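Local coordinates for CRISPR/cas2 protein (PDB 6K2E) that probably binds nucleic acid as a dimeric Cas2 protein of the CRISPR system that defends the archaeon against foreign DNA, at residues R19-L24 and S34-E39; K25-W30 and L45-M50. All coordinates share one frame; numbering follows the deposited sequence.

Contact 1: residues R19-L24 and S34-E39; sequences RVHKLL and SVFEGE
The F36 ring has L24 on one face and H21 at its edge. L24 CB lies over the ring centre, 3.6 Å from the centroid and 4° off the normal, a CH-pi contact. The leucine branch reaches along the ring to the same side, with L24 CD1 3.7 Å from F36 CD1. The backbone of L24 also takes part: L24 O lies 3.5 Å from F36 CD2. The opposite face of F36 is stacked on W30.

H21 meets F36 in an offset edge-to-face pair. The edge of F36 points at the imidazole face, with the planes at 66° and the centroids 5.1 Å apart. F36 CZ is the leading atom and sits 3.4 Å from H21 CD2. The imidazole gets there because H21 CG is anti to the backbone N (chi1 -175°), which carries it from the flank of the helix toward the strand. H21 also meets W30 edge-to-face.

The contact lays helix 17-27 on strand 35-41 of the central antiparallel sheet, as in the ferredoxin-like fold of Cas2 proteins. On the far side of the strand, E37 OE2 is hydrogen-bonded to Y65 OH of the second subunit. No hydrogen bond crosses between 19-24 and 34-39. Dispersion, CH-pi and aromatic contacts therefore join them, and the position of the F36 ring depends on its fit between neighbours.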
loop_
_atom_site.group_PDB
_atom_site.type_symbol
_atom_site.label_atom_id
_atom_site.label_comp_id
_atom_site.label_asym_id
_atom_site.label_seq_id
_atom_site.Cartn_x
_atom_site.Cartn_y
_atom_site.Cartn_z
ATOM N N ARG A 19 -7.305 -5.248 16.331
ATOM C CA ARG A 19 -6.057 -5.104 17.053
ATOM C C ARG A 19 -4.967 -4.537 16.159
ATOM O O ARG A 19 -4.213 -3.667 16.603
ATOM C CB ARG A 19 -5.605 -6.464 17.588
ATOM C CG ARG A 19 -6.570 -7.156 18.515
ATOM C CD ARG A 19 -6.064 -8.543 18.899
ATOM N NE ARG A 19 -4.860 -8.424 19.715
ATOM C CZ ARG A 19 -3.913 -9.357 19.812
ATOM N NH1 ARG A 19 -4.024 -10.514 19.145
ATOM N NH2 ARG A 19 -2.855 -9.128 20.588
ATOM N N VAL A 20 -4.975 -4.892 14.870
ATOM C CA VAL A 20 -3.994 -4.342 13.940
ATOM C C VAL A 20 -4.298 -2.875 13.651
ATOM O O VAL A 20 -3.391 -2.034 13.646
ATOM C CB VAL A 20 -3.947 -5.194 12.649
ATOM C CG1 VAL A 20 -3.167 -4.509 11.547
ATOM C CG2 VAL A 20 -3.300 -6.520 12.916
ATOM N N HIS A 21 -5.579 -2.526 13.506
ATOM C CA HIS A 21 -5.957 -1.152 13.174
ATOM C C HIS A 21 -5.721 -0.184 14.333
ATOM O O HIS A 21 -5.225 0.930 14.115
ATOM C CB HIS A 21 -7.422 -1.109 12.730
ATOM C CG HIS A 21 -7.884 0.239 12.260
ATOM N ND1 HIS A 21 -8.462 1.170 13.107
ATOM C CD2 HIS A 21 -7.873 0.805 11.027
ATOM C CE1 HIS A 21 -8.770 2.255 12.418
ATOM N NE2 HIS A 21 -8.417 2.063 11.155
ATOM N N LYS A 22 -6.026 -0.600 15.571
ATOM C CA LYS A 22 -5.828 0.278 16.727
ATOM C C LYS A 22 -4.345 0.502 16.990
ATOM O O LYS A 22 -3.923 1.631 17.287
ATOM C CB LYS A 22 -6.503 -0.310 17.974
ATOM C CG LYS A 22 -8.012 -0.090 18.038
ATOM C CD LYS A 22 -8.581 -0.403 19.419
ATOM C CE LYS A 22 -10.106 -0.213 19.457
ATOM N NZ LYS A 22 -10.564 1.010 18.727
ATOM N N LEU A 23 -3.544 -0.550 16.800
ATOM C CA LEU A 23 -2.101 -0.458 16.964
ATOM C C LEU A 23 -1.481 0.472 15.927
ATOM O O LEU A 23 -0.660 1.338 16.285
ATOM C CB LEU A 23 -1.497 -1.857 16.877
ATOM C CG LEU A 23 0.020 -1.937 16.858
ATOM C CD1 LEU A 23 0.601 -1.366 18.149
ATOM C CD2 LEU A 23 0.507 -3.368 16.595
ATOM N N LEU A 24 -1.919 0.362 14.654
ATOM C CA LEU A 24 -1.399 1.251 13.622
ATOM C C LEU A 24 -1.872 2.693 13.787
ATOM O O LEU A 24 -1.195 3.598 13.289
ATOM C CB LEU A 24 -1.781 0.739 12.244
ATOM C CG LEU A 24 -1.006 -0.472 11.736
ATOM C CD1 LEU A 24 -1.685 -1.144 10.535
ATOM C CD2 LEU A 24 0.420 -0.077 11.407
ATOM N N SER A 34 -7.246 0.006 4.716
ATOM C CA SER A 34 -6.275 -0.776 5.457
ATOM C C SER A 34 -4.861 -0.253 5.198
ATOM O O SER A 34 -3.874 -0.985 5.362
ATOM C CB SER A 34 -6.454 -2.254 5.108
ATOM O OG SER A 34 -5.237 -2.955 5.154
ATOM N N VAL A 35 -4.761 1.029 4.840
ATOM C CA VAL A 35 -3.514 1.702 4.505
ATOM C C VAL A 35 -3.254 2.778 5.557
ATOM O O VAL A 35 -4.133 3.600 5.846
ATOM C CB VAL A 35 -3.556 2.310 3.097
ATOM C CG1 VAL A 35 -2.268 3.100 2.834
ATOM C CG2 VAL A 35 -3.749 1.200 2.054
ATOM N N PHE A 36 -2.082 2.713 6.182
ATOM C CA PHE A 36 -1.610 3.722 7.119
ATOM C C PHE A 36 -0.296 4.315 6.623
ATOM O O PHE A 36 0.520 3.624 6.002
ATOM C CB PHE A 36 -1.389 3.125 8.500
ATOM C CG PHE A 36 -2.647 2.885 9.276
ATOM C CD1 PHE A 36 -3.423 1.757 9.042
ATOM C CD2 PHE A 36 -3.041 3.777 10.263
ATOM C CE1 PHE A 36 -4.589 1.541 9.776
ATOM C CE2 PHE A 36 -4.195 3.568 10.989
ATOM C CZ PHE A 36 -4.968 2.462 10.748
ATOM N N GLU A 37 -0.049 5.578 6.948
ATOM C CA GLU A 37 1.221 6.166 6.544
ATOM C C GLU A 37 1.644 7.245 7.529
ATOM O O GLU A 37 0.856 7.696 8.360
ATOM C CB GLU A 37 1.158 6.727 5.114
ATOM C CG GLU A 37 -0.004 7.656 4.853
ATOM C CD GLU A 37 -0.073 8.124 3.415
ATOM O OE1 GLU A 37 0.924 8.674 2.909
ATOM O OE2 GLU A 37 -1.138 7.962 2.795
ATOM N N GLY A 38 2.908 7.624 7.447
ATOM C CA GLY A 38 3.421 8.721 8.245
ATOM C C GLY A 38 4.893 8.561 8.568
ATOM O O GLY A 38 5.522 7.545 8.280
ATOM N N GLU A 39 5.419 9.589 9.228
ATOM C CA GLU A 39 6.803 9.600 9.668
ATOM C C GLU A 39 6.978 8.770 10.932
ATOM O O GLU A 39 6.146 8.797 11.839
ATOM C CB GLU A 39 7.241 11.023 9.971
ATOM C CG GLU A 39 7.858 11.805 8.850
ATOM C CD GLU A 39 8.525 13.040 9.399
ATOM O OE1 GLU A 39 8.072 14.163 9.089
ATOM O OE2 GLU A 39 9.480 12.865 10.187
#

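Contact 2: residues K25-W30 and L45-M50; sequences KTYLFW and LYELEM
Y27 OH is gripped by two side chains of helix 42-55. It donates a hydrogen bond to E47 OE1, at 2.7 Å, and it is also hydrogen-bonded to R51 NH1. The hydroxyl meets E47 OE1 from above the carboxylate, 35° out of its plane. The tyrosine ring and the carboxylate are turned 70° apart, and E47 comes in roughly perpendicular to the tyrosine. The E47 chain is extended beyond CG, which brings the carboxylate out to the hydroxyl. With a guanidinium and a carboxylate both bonded to it, the phenol is fixed at its polar end and probably polarised.

The rest of the ring packs on L48. L48 CB lies over the centre of one face, 4.0 Å from the centroid and almost on the ring normal, so this is a CH-pi contact. L48 CD1 stays above the same face, displaced past its CD1-CE1 side, 3.6 Å from Y27 CD1. Y27 and L48 run antiparallel, each passing alongside the other. L48 CG is anti to the backbone N (chi1 170°), and this carries its branches toward the first helix and the turn after it. The other branch meets the turn itself: L48 CD2 is 4.0 Å from L28 CD1.

The apolar layer goes on from there. L48 also touches L23 and L24, while L28 rests on V6 and V8 of strand 3-11. Polar atoms thus hold the outer side of the contact and leucines the inner side. The end of helix 17-27 is joined to helix 42-55 over one face of the sheet. Two helices side by side on an antiparallel sheet are typical of the ferredoxin-like fold of Cas2 proteins.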
loop_
_atom_site.group_PDB
_atom_site.type_symbol
_atom_site.label_atom_id
_atom_site.label_comp_id
_atom_site.label_asym_id
_atom_site.label_seq_id
_atom_site.Cartn_x
_atom_site.Cartn_y
_atom_site.Cartn_z
ATOM N N LYS A 25 -3.001 2.937 14.476
ATOM C CA LYS A 25 -3.463 4.315 14.665
ATOM C C LYS A 25 -2.701 5.039 15.776
ATOM O O LYS A 25 -2.632 6.272 15.771
ATOM C CB LYS A 25 -4.980 4.346 14.932
ATOM C CG LYS A 25 -5.656 5.773 14.973
ATOM C CD LYS A 25 -6.643 6.084 13.791
ATOM C CE LYS A 25 -6.822 7.623 13.543
ATOM N NZ LYS A 25 -5.914 8.264 12.497
ATOM N N THR A 26 -2.094 4.300 16.708
ATOM C CA THR A 26 -1.184 4.909 17.672
ATOM C C THR A 26 0.042 5.534 16.990
ATOM O O THR A 26 0.490 6.605 17.409
ATOM C CB THR A 26 -0.798 3.911 18.784
ATOM O OG1 THR A 26 -0.259 2.716 18.231
ATOM C CG2 THR A 26 -2.032 3.562 19.554
ATOM N N TYR A 27 0.614 4.876 15.965
ATOM C CA TYR A 27 1.848 5.391 15.374
ATOM C C TYR A 27 1.620 6.207 14.120
ATOM O O TYR A 27 2.435 7.084 13.831
ATOM C CB TYR A 27 2.814 4.257 15.014
ATOM C CG TYR A 27 3.313 3.432 16.166
ATOM C CD1 TYR A 27 2.533 2.403 16.677
ATOM C CD2 TYR A 27 4.562 3.667 16.744
ATOM C CE1 TYR A 27 2.962 1.632 17.723
ATOM C CE2 TYR A 27 5.007 2.893 17.809
ATOM C CZ TYR A 27 4.187 1.876 18.290
ATOM O OH TYR A 27 4.552 1.067 19.334
ATOM N N LEU A 28 0.575 5.927 13.335
ATOM C CA LEU A 28 0.524 6.413 11.959
ATOM C C LEU A 28 -0.816 7.060 11.650
ATOM O O LEU A 28 -1.791 6.926 12.388
ATOM C CB LEU A 28 0.801 5.270 10.964
ATOM C CG LEU A 28 2.236 4.720 11.008
ATOM C CD1 LEU A 28 2.409 3.418 10.238
ATOM C CD2 LEU A 28 3.181 5.784 10.503
ATOM N N PHE A 29 -0.859 7.709 10.497
ATOM C CA PHE A 29 -2.039 8.408 10.006
ATOM C C PHE A 29 -2.854 7.426 9.187
ATOM O O PHE A 29 -2.344 6.807 8.253
ATOM C CB PHE A 29 -1.609 9.638 9.185
ATOM C CG PHE A 29 -2.665 10.188 8.242
ATOM C CD1 PHE A 29 -2.620 9.890 6.862
ATOM C CD2 PHE A 29 -3.659 11.061 8.703
ATOM C CE1 PHE A 29 -3.577 10.413 5.974
ATOM C CE2 PHE A 29 -4.625 11.594 7.817
ATOM C CZ PHE A 29 -4.582 11.267 6.457
ATOM N N TRP A 30 -4.110 7.269 9.548
ATOM C CA TRP A 30 -5.012 6.421 8.782
ATOM C C TRP A 30 -5.376 7.097 7.468
ATOM O O TRP A 30 -6.046 8.137 7.461
ATOM C CB TRP A 30 -6.253 6.132 9.609
ATOM C CG TRP A 30 -7.131 5.166 8.998
ATOM C CD1 TRP A 30 -6.789 4.195 8.114
ATOM C CD2 TRP A 30 -8.518 5.052 9.211
ATOM N NE1 TRP A 30 -7.877 3.472 7.757
ATOM C CE2 TRP A 30 -8.963 3.977 8.421
ATOM C CE3 TRP A 30 -9.442 5.747 10.003
ATOM C CZ2 TRP A 30 -10.291 3.580 8.400
ATOM C CZ3 TRP A 30 -10.776 5.344 9.974
ATOM C CH2 TRP A 30 -11.180 4.277 9.182
ATOM N N LEU A 45 9.664 2.598 14.555
ATOM C CA LEU A 45 9.359 1.601 13.528
ATOM C C LEU A 45 9.642 0.191 14.029
ATOM O O LEU A 45 8.856 -0.727 13.781
ATOM C CB LEU A 45 10.159 1.883 12.247
ATOM C CG LEU A 45 9.988 0.882 11.079
ATOM C CD1 LEU A 45 8.512 0.650 10.724
ATOM C CD2 LEU A 45 10.763 1.263 9.826
ATOM N N TYR A 46 10.733 0.009 14.771
ATOM C CA TYR A 46 11.021 -1.291 15.363
ATOM C C TYR A 46 10.022 -1.653 16.457
ATOM O O TYR A 46 9.745 -2.843 16.657
ATOM C CB TYR A 46 12.444 -1.325 15.909
ATOM C CG TYR A 46 13.493 -1.744 14.896
ATOM C CD1 TYR A 46 13.690 -3.078 14.578
ATOM C CD2 TYR A 46 14.301 -0.792 14.264
ATOM C CE1 TYR A 46 14.657 -3.455 13.650
ATOM C CE2 TYR A 46 15.267 -1.151 13.348
ATOM C CZ TYR A 46 15.448 -2.483 13.040
ATOM O OH TYR A 46 16.414 -2.842 12.118
ATOM N N GLU A 47 9.477 -0.658 17.175
ATOM C CA GLU A 47 8.483 -0.966 18.204
ATOM C C GLU A 47 7.161 -1.407 17.588
ATOM O O GLU A 47 6.545 -2.378 18.052
ATOM C CB GLU A 47 8.276 0.245 19.117
ATOM C CG GLU A 47 7.542 -0.037 20.437
ATOM C CD GLU A 47 7.308 1.239 21.255
ATOM O OE1 GLU A 47 6.638 2.161 20.745
ATOM O OE2 GLU A 47 7.815 1.336 22.397
ATOM N N LEU A 48 6.745 -0.726 16.517
ATOM C CA LEU A 48 5.525 -1.063 15.801
ATOM C C LEU A 48 5.609 -2.448 15.190
ATOM O O LEU A 48 4.654 -3.229 15.277
ATOM C CB LEU A 48 5.283 -0.028 14.712
ATOM C CG LEU A 48 4.190 -0.351 13.708
ATOM C CD1 LEU A 48 2.828 -0.437 14.405
ATOM C CD2 LEU A 48 4.189 0.703 12.642
ATOM N N GLU A 49 6.758 -2.772 14.587
ATOM C CA GLU A 49 6.939 -4.063 13.940
ATOM C C GLU A 49 6.930 -5.195 14.949
ATOM O O GLU A 49 6.373 -6.263 14.678
ATOM C CB GLU A 49 8.243 -4.061 13.166
ATOM C CG GLU A 49 8.353 -5.199 12.212
ATOM C CD GLU A 49 9.157 -6.309 12.776
ATOM O OE1 GLU A 49 9.810 -6.081 13.812
ATOM O OE2 GLU A 49 9.109 -7.410 12.205
ATOM N N MET A 50 7.534 -4.969 16.119
ATOM C CA MET A 50 7.518 -5.967 17.182
ATOM C C MET A 50 6.102 -6.173 17.714
ATOM O O MET A 50 5.687 -7.305 17.971
ATOM C CB MET A 50 8.473 -5.554 18.308
ATOM C CG MET A 50 8.549 -6.542 19.494
ATOM S SD MET A 50 7.508 -6.082 20.913
ATOM C CE MET A 50 8.434 -6.735 22.307
#

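Overall arrangement
Contacts 1 and 2 lie close together, their centres about 6 Å apart, and both use helix 17-27. Their segments alternate along the chain: 19-24, 25-30, 34-39, 45-50. Contact 1 sets the helix on strand 35-41. Contact 2 joins its C-terminal end, and the turn after it, to helix 42-55. The chain between the two helices forms the neighbouring strands 29-32 and 35-41 of one antiparallel sheet, where E37 O and F29 N, 2.7 Å apart, probably form a hydrogen bond. The two contacts thus fix the first helix against both the sheet and the second helix. The crossed pairs tie both helices and the sheet of this small Cas2 fold into one unit.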